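Local coordinates for prepilin-like protein (PDB 6QVF) that probably serves as a type IV pilin-like DNA receptor at the pilus tip during natural competence, helping the cell take up external DNA, at residues B[16-21]-B[130-135]; B[23-28]-B[104-109]; B[33-38]-B[84-89]. One frame throughout, in Å; residues are numbered along the deposited sequence.

Contact 1: B[16-21]-B[130-135]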
loop_
_atom_site.group_PDB
_atom_site.type_symbol
_atom_site.label_atom_id
_atom_site.label_comp_id
_atom_site.label_asym_id
_atom_site.label_seq_id
_atom_site.Cartn_x
_atom_site.Cartn_y
_atom_site.Cartn_z
ATOM N N ALA B 16 2.504 -12.643 7.867
ATOM C CA ALA B 16 1.945 -12.459 9.217
ATOM C C ALA B 16 2.756 -11.421 10.013
ATOM O O ALA B 16 2.173 -10.608 10.757
ATOM C CB ALA B 16 1.900 -13.776 9.938
ATOM N N ALA B 17 4.073 -11.431 9.888
ATOM C CA ALA B 17 4.925 -10.477 10.587
ATOM C C ALA B 17 4.642 -9.053 10.067
ATOM O O ALA B 17 4.501 -8.100 10.857
ATOM C CB ALA B 17 6.365 -10.824 10.379
ATOM N N ALA B 18 4.530 -8.905 8.740
ATOM C CA ALA B 18 4.228 -7.602 8.169
ATOM C C ALA B 18 2.879 -7.101 8.692
ATOM O O ALA B 18 2.766 -5.911 9.016
ATOM C CB ALA B 18 4.222 -7.665 6.670
ATOM N N VAL B 19 1.848 -7.957 8.704
ATOM C CA VAL B 19 0.519 -7.525 9.132
ATOM C C VAL B 19 0.588 -6.974 10.564
ATOM O O VAL B 19 -0.069 -5.957 10.886
ATOM C CB VAL B 19 -0.505 -8.677 9.010
ATOM C CG1 VAL B 19 -1.772 -8.389 9.802
ATOM C CG2 VAL B 19 -0.857 -8.880 7.549
ATOM N N GLN B 20 1.276 -7.703 11.454
ATOM C CA GLN B 20 1.329 -7.367 12.885
ATOM C C GLN B 20 1.906 -5.949 13.052
ATOM O O GLN B 20 1.395 -5.103 13.796
ATOM C CB GLN B 20 2.199 -8.410 13.595
ATOM C CG GLN B 20 2.272 -8.225 15.087
ATOM C CD GLN B 20 3.210 -9.202 15.762
ATOM O OE1 GLN B 20 4.049 -8.781 16.536
ATOM N NE2 GLN B 20 3.065 -10.498 15.481
ATOM N N VAL B 21 2.995 -5.678 12.351
ATOM C CA VAL B 21 3.660 -4.379 12.432
ATOM C C VAL B 21 2.795 -3.292 11.782
ATOM O O VAL B 21 2.631 -2.197 12.319
ATOM C CB VAL B 21 5.056 -4.445 11.790
ATOM C CG1 VAL B 21 5.712 -3.071 11.756
ATOM C CG2 VAL B 21 5.919 -5.472 12.518
ATOM N N PRO B 130 11.732 -15.018 1.234
ATOM C CA PRO B 130 10.478 -14.319 0.912
ATOM C C PRO B 130 10.322 -12.948 1.563
ATOM O O PRO B 130 10.571 -12.767 2.772
ATOM C CB PRO B 130 9.377 -15.286 1.341
ATOM C CG PRO B 130 10.055 -16.655 1.252
ATOM C CD PRO B 130 11.497 -16.410 1.656
ATOM N N LYS B 131 9.893 -12.005 0.729
ATOM C CA LYS B 131 9.617 -10.622 1.141
ATOM C C LYS B 131 8.125 -10.353 0.973
ATOM O O LYS B 131 7.479 -10.833 0.005
ATOM C CB LYS B 131 10.400 -9.629 0.286
ATOM C CG LYS B 131 11.907 -9.664 0.499
ATOM C CD LYS B 131 12.688 -8.830 -0.497
ATOM C CE LYS B 131 12.284 -7.378 -0.504
ATOM N NZ LYS B 131 11.119 -7.179 -1.406
ATOM N N VAL B 132 7.582 -9.557 1.896
ATOM C CA VAL B 132 6.192 -9.105 1.787
ATOM C C VAL B 132 6.115 -7.619 2.142
ATOM O O VAL B 132 6.627 -7.198 3.208
ATOM C CB VAL B 132 5.237 -9.902 2.682
ATOM C CG1 VAL B 132 3.825 -9.328 2.636
ATOM C CG2 VAL B 132 5.214 -11.383 2.302
ATOM N N THR B 133 5.573 -6.839 1.211
ATOM C CA THR B 133 5.403 -5.378 1.409
ATOM C C THR B 133 3.924 -5.028 1.418
ATOM O O THR B 133 3.204 -5.282 0.422
ATOM C CB THR B 133 6.077 -4.562 0.299
ATOM O OG1 THR B 133 7.490 -4.763 0.380
ATOM C CG2 THR B 133 5.789 -3.076 0.385
ATOM N N LEU B 134 3.482 -4.414 2.524
ATOM C CA LEU B 134 2.108 -4.014 2.738
ATOM C C LEU B 134 2.051 -2.529 3.098
ATOM O O LEU B 134 2.936 -1.997 3.723
ATOM C CB LEU B 134 1.468 -4.806 3.872
ATOM C CG LEU B 134 1.502 -6.320 3.729
ATOM C CD1 LEU B 134 0.965 -6.965 4.983
ATOM C CD2 LEU B 134 0.721 -6.792 2.522
ATOM N N GLY B 135 0.951 -1.908 2.725
ATOM C CA GLY B 135 0.678 -0.523 3.027
ATOM C C GLY B 135 -0.733 -0.317 3.530
ATOM O O GLY B 135 -1.648 -1.068 3.233
#

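Contact 2: B[23-28]-B[104-109]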
loop_
_atom_site.group_PDB
_atom_site.type_symbol
_atom_site.label_atom_id
_atom_site.label_comp_id
_atom_site.label_asym_id
_atom_site.label_seq_id
_atom_site.Cartn_x
_atom_site.Cartn_y
_atom_site.Cartn_z
ATOM N N GLU B 23 -0.409 -3.236 11.587
ATOM C CA GLU B 23 -1.561 -2.980 12.491
ATOM C C GLU B 23 -1.097 -2.084 13.643
ATOM O O GLU B 23 -1.794 -1.105 14.016
ATOM C CB GLU B 23 -2.094 -4.310 13.039
ATOM C CG GLU B 23 -2.949 -5.098 12.067
ATOM C CD GLU B 23 -3.384 -6.494 12.494
ATOM O OE1 GLU B 23 -2.724 -7.123 13.387
ATOM O OE2 GLU B 23 -4.406 -6.939 11.931
ATOM N N ARG B 24 0.061 -2.379 14.217
ATOM C CA ARG B 24 0.495 -1.639 15.407
ATOM C C ARG B 24 0.836 -0.196 15.026
ATOM O O ARG B 24 0.427 0.745 15.728
ATOM C CB ARG B 24 1.669 -2.306 16.097
ATOM C CG ARG B 24 1.199 -3.379 17.073
ATOM C CD ARG B 24 2.254 -3.794 18.071
ATOM N NE ARG B 24 3.424 -4.319 17.386
ATOM C CZ ARG B 24 3.531 -5.562 16.975
ATOM N NH1 ARG B 24 2.572 -6.435 17.270
ATOM N NH2 ARG B 24 4.573 -5.902 16.240
ATOM N N ARG B 25 1.530 -0.002 13.896
ATOM C CA ARG B 25 1.906 1.352 13.512
ATOM C C ARG B 25 0.695 2.155 13.014
ATOM O O ARG B 25 0.574 3.354 13.306
ATOM C CB ARG B 25 3.046 1.316 12.489
ATOM C CG ARG B 25 4.280 0.641 13.060
ATOM C CD ARG B 25 4.873 1.354 14.263
ATOM N NE ARG B 25 5.918 0.619 14.951
ATOM C CZ ARG B 25 6.573 1.062 16.034
ATOM N NH1 ARG B 25 6.288 2.244 16.585
ATOM N NH2 ARG B 25 7.554 0.315 16.538
ATOM N N SER B 26 -0.262 1.519 12.325
ATOM C CA SER B 26 -1.481 2.225 11.877
ATOM C C SER B 26 -2.326 2.636 13.081
ATOM O O SER B 26 -2.903 3.709 13.094
ATOM C CB SER B 26 -2.326 1.359 10.947
ATOM O OG SER B 26 -1.591 1.053 9.778
ATOM N N ALA B 27 -2.386 1.776 14.102
ATOM C CA ALA B 27 -3.139 2.122 15.320
ATOM C C ALA B 27 -2.548 3.356 16.005
ATOM O O ALA B 27 -3.279 4.166 16.572
ATOM C CB ALA B 27 -3.195 0.952 16.277
ATOM N N GLU B 28 -1.242 3.512 15.977
ATOM C CA GLU B 28 -0.575 4.695 16.527
ATOM C C GLU B 28 -1.025 5.964 15.805
ATOM O O GLU B 28 -1.293 6.965 16.420
ATOM C CB GLU B 28 0.929 4.553 16.429
ATOM C CG GLU B 28 1.396 3.382 17.270
ATOM C CD GLU B 28 2.412 3.746 18.302
ATOM O OE1 GLU B 28 1.992 4.426 19.267
ATOM O OE2 GLU B 28 3.608 3.376 18.120
ATOM N N TRP B 104 9.572 -0.584 8.734
ATOM C CA TRP B 104 8.287 0.097 8.812
ATOM C C TRP B 104 8.512 1.600 8.760
ATOM O O TRP B 104 9.555 2.100 9.169
ATOM C CB TRP B 104 7.495 -0.291 10.075
ATOM C CG TRP B 104 8.172 0.113 11.350
ATOM C CD1 TRP B 104 8.982 -0.656 12.119
ATOM C CD2 TRP B 104 8.027 1.365 12.048
ATOM N NE1 TRP B 104 9.405 0.037 13.217
ATOM C CE2 TRP B 104 8.831 1.281 13.215
ATOM C CE3 TRP B 104 7.306 2.541 11.823
ATOM C CZ2 TRP B 104 8.928 2.334 14.129
ATOM C CZ3 TRP B 104 7.435 3.593 12.713
ATOM C CH2 TRP B 104 8.240 3.479 13.846
ATOM N N ASP B 105 7.534 2.289 8.171
ATOM C CA ASP B 105 7.641 3.734 7.995
ATOM C C ASP B 105 6.243 4.347 8.024
ATOM O O ASP B 105 5.332 3.873 7.326
ATOM C CB ASP B 105 8.285 4.036 6.634
ATOM C CG ASP B 105 8.442 5.508 6.337
ATOM O OD1 ASP B 105 7.467 6.134 5.947
ATOM O OD2 ASP B 105 9.588 6.008 6.488
ATOM N N ILE B 106 6.108 5.415 8.806
ATOM C CA ILE B 106 4.941 6.284 8.851
ATOM C C ILE B 106 5.336 7.629 8.268
ATOM O O ILE B 106 6.369 8.196 8.683
ATOM C CB ILE B 106 4.487 6.498 10.301
ATOM C CG1 ILE B 106 4.161 5.200 11.034
ATOM C CG2 ILE B 106 3.337 7.466 10.356
ATOM C CD1 ILE B 106 3.919 5.360 12.534
ATOM N N ARG B 107 4.544 8.143 7.334
ATOM C CA ARG B 107 4.795 9.524 6.871
ATOM C C ARG B 107 3.541 10.230 6.377
ATOM O O ARG B 107 2.606 9.612 5.849
ATOM C CB ARG B 107 5.877 9.544 5.786
ATOM C CG ARG B 107 5.569 8.725 4.552
ATOM C CD ARG B 107 6.719 8.833 3.565
ATOM N NE ARG B 107 7.923 8.265 4.132
ATOM C CZ ARG B 107 9.174 8.637 3.816
ATOM N NH1 ARG B 107 9.401 9.532 2.858
ATOM N NH2 ARG B 107 10.195 8.083 4.454
ATOM N N GLY B 108 3.501 11.553 6.611
ATOM C CA GLY B 108 2.545 12.354 5.975
ATOM C C GLY B 108 2.846 12.506 4.494
ATOM O O GLY B 108 3.994 12.533 4.084
ATOM N N GLU B 109 1.803 12.576 3.697
ATOM C CA GLU B 109 1.963 12.910 2.303
ATOM C C GLU B 109 1.923 14.422 2.078
ATOM O O GLU B 109 1.560 15.223 2.973
ATOM C CB GLU B 109 0.887 12.199 1.532
ATOM C CG GLU B 109 1.111 10.716 1.566
ATOM C CD GLU B 109 0.637 10.044 0.304
ATOM O OE1 GLU B 109 -0.385 10.516 -0.211
ATOM O OE2 GLU B 109 1.308 9.079 -0.155
#

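Contact 3: B[33-38]-B[84-89]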
loop_
_atom_site.group_PDB
_atom_site.type_symbol
_atom_site.label_atom_id
_atom_site.label_comp_id
_atom_site.label_asym_id
_atom_site.label_seq_id
_atom_site.Cartn_x
_atom_site.Cartn_y
_atom_site.Cartn_z
ATOM N N GLU B 33 -6.314 10.962 22.455
ATOM C CA GLU B 33 -6.226 11.083 23.910
ATOM C C GLU B 33 -6.984 12.335 24.332
ATOM O O GLU B 33 -7.062 13.329 23.571
ATOM C CB GLU B 33 -4.729 11.104 24.222
ATOM C CG GLU B 33 -4.278 11.518 25.584
ATOM C CD GLU B 33 -2.767 11.615 25.674
ATOM O OE1 GLU B 33 -2.067 10.940 24.883
ATOM O OE2 GLU B 33 -2.283 12.369 26.535
ATOM N N ILE B 34 -7.538 12.298 25.536
ATOM C CA ILE B 34 -8.197 13.448 26.105
ATOM C C ILE B 34 -7.152 14.284 26.848
ATOM O O ILE B 34 -6.351 13.760 27.632
ATOM C CB ILE B 34 -9.329 13.002 27.049
ATOM C CG1 ILE B 34 -10.349 12.116 26.350
ATOM C CG2 ILE B 34 -9.996 14.217 27.662
ATOM C CD1 ILE B 34 -10.890 12.689 25.072
ATOM N N VAL B 35 -7.184 15.597 26.615
ATOM C CA VAL B 35 -6.232 16.510 27.208
ATOM C C VAL B 35 -6.990 17.739 27.703
ATOM O O VAL B 35 -8.065 18.069 27.215
ATOM C CB VAL B 35 -5.114 16.906 26.219
ATOM C CG1 VAL B 35 -4.369 15.683 25.681
ATOM C CG2 VAL B 35 -5.645 17.763 25.068
ATOM N N PRO B 36 -6.420 18.474 28.669
ATOM C CA PRO B 36 -7.049 19.697 29.168
ATOM C C PRO B 36 -6.907 20.841 28.161
ATOM O O PRO B 36 -6.090 20.754 27.223
ATOM C CB PRO B 36 -6.320 19.986 30.481
ATOM C CG PRO B 36 -5.031 19.241 30.405
ATOM C CD PRO B 36 -5.228 18.093 29.427
ATOM N N ALA B 37 -7.705 21.896 28.360
ATOM C CA ALA B 37 -7.748 23.065 27.459
ATOM C C ALA B 37 -6.386 23.754 27.362
ATOM O O ALA B 37 -6.135 24.430 26.365
ATOM C CB ALA B 37 -8.797 24.036 27.922
ATOM N N LEU B 38 -5.515 23.577 28.365
ATOM C CA LEU B 38 -4.197 24.209 28.346
ATOM C C LEU B 38 -3.165 23.362 27.580
ATOM O O LEU B 38 -2.043 23.809 27.413
ATOM C CB LEU B 38 -3.737 24.488 29.780
ATOM C CG LEU B 38 -4.477 25.636 30.477
ATOM C CD1 LEU B 38 -4.119 25.722 31.947
ATOM C CD2 LEU B 38 -4.193 26.957 29.797
ATOM N N ASN B 84 4.492 22.514 19.165
ATOM C CA ASN B 84 3.234 21.939 19.649
ATOM C C ASN B 84 2.941 20.614 18.940
ATOM O O ASN B 84 1.810 20.153 18.913
ATOM C CB ASN B 84 2.077 22.917 19.455
ATOM C CG ASN B 84 2.265 24.183 20.269
ATOM O OD1 ASN B 84 2.896 24.137 21.328
ATOM N ND2 ASN B 84 1.765 25.306 19.759
ATOM N N LEU B 85 3.982 19.995 18.382
ATOM C CA LEU B 85 3.961 18.590 17.937
ATOM C C LEU B 85 4.695 17.721 18.971
ATOM O O LEU B 85 5.748 18.094 19.539
ATOM C CB LEU B 85 4.603 18.481 16.555
ATOM C CG LEU B 85 4.043 19.346 15.445
ATOM C CD1 LEU B 85 4.974 19.260 14.260
ATOM C CD2 LEU B 85 2.634 18.925 15.063
ATOM N N ARG B 86 4.131 16.546 19.243
ATOM C CA ARG B 86 4.636 15.703 20.288
ATOM C C ARG B 86 6.072 15.279 19.989
ATOM O O ARG B 86 6.394 14.854 18.887
ATOM C CB ARG B 86 3.767 14.454 20.421
ATOM C CG ARG B 86 2.493 14.686 21.202
ATOM C CD ARG B 86 1.659 13.435 21.267
ATOM N NE ARG B 86 0.527 13.663 22.179
ATOM C CZ ARG B 86 -0.699 14.045 21.831
ATOM N NH1 ARG B 86 -1.015 14.285 20.561
ATOM N NH2 ARG B 86 -1.612 14.194 22.777
ATOM N N PRO B 87 6.985 15.380 20.987
ATOM C CA PRO B 87 8.378 14.988 20.806
ATOM C C PRO B 87 8.480 13.471 20.966
ATOM O O PRO B 87 7.605 12.851 21.515
ATOM C CB PRO B 87 9.067 15.764 21.943
ATOM C CG PRO B 87 8.047 15.695 23.059
ATOM C CD PRO B 87 6.725 15.906 22.345
ATOM N N GLY B 88 9.537 12.853 20.450
ATOM C CA GLY B 88 9.758 11.462 20.802
ATOM C C GLY B 88 8.830 10.471 20.103
ATOM O O GLY B 88 8.672 9.359 20.563
ATOM N N LEU B 89 8.157 10.891 19.033
ATOM C CA LEU B 89 7.584 9.918 18.120
ATOM C C LEU B 89 8.704 9.366 17.249
ATOM O O LEU B 89 9.599 10.079 16.847
ATOM C CB LEU B 89 6.544 10.567 17.208
ATOM C CG LEU B 89 5.424 11.315 17.893
ATOM C CD1 LEU B 89 4.497 11.880 16.848
ATOM C CD2 LEU B 89 4.672 10.421 18.839
HETATM O O HOH W 1 -0.733 14.227 25.732
#

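Contact 1: B[16-21]-B[130-135]
The long N-terminal helix of the type IV pilin fold lies against an antiparallel four-stranded sheet, and here Ala18 and Val19 of that helix meet Val132 and Leu134 of strand 131-139, the edge strand of the sheet within this chain. Helix and strand run almost the same way: the axes of the two short segments differ by 27° and come within 8.4 Å of each other. That spacing suits the small residue at the middle of the contact. Ala18 points its CB at the strand, and this methyl packs on Leu134 CD1 at 3.7 Å. Towards Val132 it fits less closely, with Ala18 CB 4.4 Å from Val132 CG1. No hydrogen bond passes between the segments; aliphatic carbons do nearly all the work, and the touching surface is largely buried. Along the strand the side chains alternate, so Val132 and Leu134 face the helix while Thr133 turns from it and hydrogen-bonds Thr123 on strand 117-125. The sheet does not stop at this strand: Thr133, Leu134 and Gly135 form an antiparallel ladder with a strand of the second subunit, whose Arg136 packs on both Val132 and Leu134. The helix is therefore seated close to the line where the two sheets join. On its other flank Ala17 and Val21 cover Val102 and Ile97 of the inner and far strands. Leu134 reaches the helix with CG anti to its carbonyl carbon (chi1 -56°), and it is the CD1 branch that makes the contact. One methyl thus serves two helix residues in succession: besides the Ala18 contact, Leu134 CD1 touches Val19 CG2, the valine branch lying beside the backbone N, at 3.7 Å.

Contact 2: B[23-28]-B[104-109]
The guanidinium of Arg25 lies flat on one face of the Trp104 indole, the two planes only 10° apart and their centres 3.7 Å from each other. Trp104 CZ2 sits beneath the middle of the guanidinium, 3.3 Å from Arg25 CZ, which is close stacking. The overlap is spread along the side chain: NE lies over the indole near CE2, NH1 over the CH2–CZ2 side, and NH2 over CZ2 and CE2 towards the pyrrole ring. It counts as a cation-pi pair as well, with CZ 28° off the normal of the six-membered ring. Arg25 CD adds a CH-pi contact almost straight above that ring, 3.7 Å from its centroid. A bend at chi2 (-62°) folds the arginine chain down so that methylene and guanidinium share the same face. The charged end has two acidic partners. NH2 makes a salt bridge to Glu95 on strand 92-97. Glu28 OE2, one helical turn on, lies off the guanidinium plane on the face turned from the indole, 3.3 Å from Arg25 NH1, a salt bridge of charges rather than a directed bond. With a carboxylate at NH2 and another beyond its far face, the guanidinium probably has little freedom to turn over the indole. Next to the stack, nearer the helix backbone, the contact turns apolar: Ile106 CD1 approaches Arg25 CB at 4.1 Å and the backbone O of Arg25 at 4.0 Å. Strand alternation turns Trp104 and Ile106 to the helix and Asp105 away from it, where Arg107 grips its carboxylate side-on through NE and NH2. This is the helix-on-sheet packing of the pilin fold, near the centre of the chain. Val120 of strand 117-125 touches Arg25, and Tyr63 of helix 59-66 touches both Ile106 and Glu28.

Contact 3: B[33-38]-B[84-89]
Extended side chains bring Glu33 and Arg86 together across a wide backbone gap: Glu33 sends CG anti to its backbone N (chi1 167°) and stays stretched to the carboxylate, while Arg86 is straight from CG to NE before its guanidinium turns (chi4 95°). Even so, their CA atoms remain 12.3 Å apart. The ion pair is long, Glu33 OE1 to Arg86 NH2 at 3.9 Å, with the oxygen well out of the guanidinium plane, so charge alone acts there. A water supplies the directed link. It accepts from Arg86 NH2 at 3.1 Å, lying in the guanidinium plane, and donates to Glu33 OE2 over a distance so unusually short that its detail is uncertain. The contact joins strand 32-35, at the edge of a small antiparallel sheet, to the loop between helix 59-66 and strand 92-97. Each charge has a stronger partner nearby: Asp62 of helix 59-66 salt-bridges Arg86 NH1, and the Tyr59 hydroxyl hydrogen-bonds Glu33 OE1. Tyr59 also makes a cation-pi contact with Arg86, and Ser57 OG hydrogen-bonds Arg86 NH1. At the guanidinium edge, near its plane, a methyl closes the contact, Val35 CG1 at 4.3 Å from Arg86 NH2.

Overall arrangement
Contacts 1 and 2 follow each other along helix 2-30 and press it onto the same four-stranded sheet, their centres 13 Å apart; they meet where Val21 CG1 packs on Trp104 CB at 3.7 Å. Contact 3 lies beyond the end of that helix, where the chain passes into strand 32-35 and the small three-stranded sheet. Its centre is 18 Å from that of contact 2 and 30 Å from that of contact 1, across the centre of the chain. In sequence the pairings are concentric: 33-38 with 84-89 innermost, then 23-28 with 104-109, then 16-21 with 130-135. The pilin helix-and-sheet core thus surrounds, in sequence, the region carrying the smaller sheet.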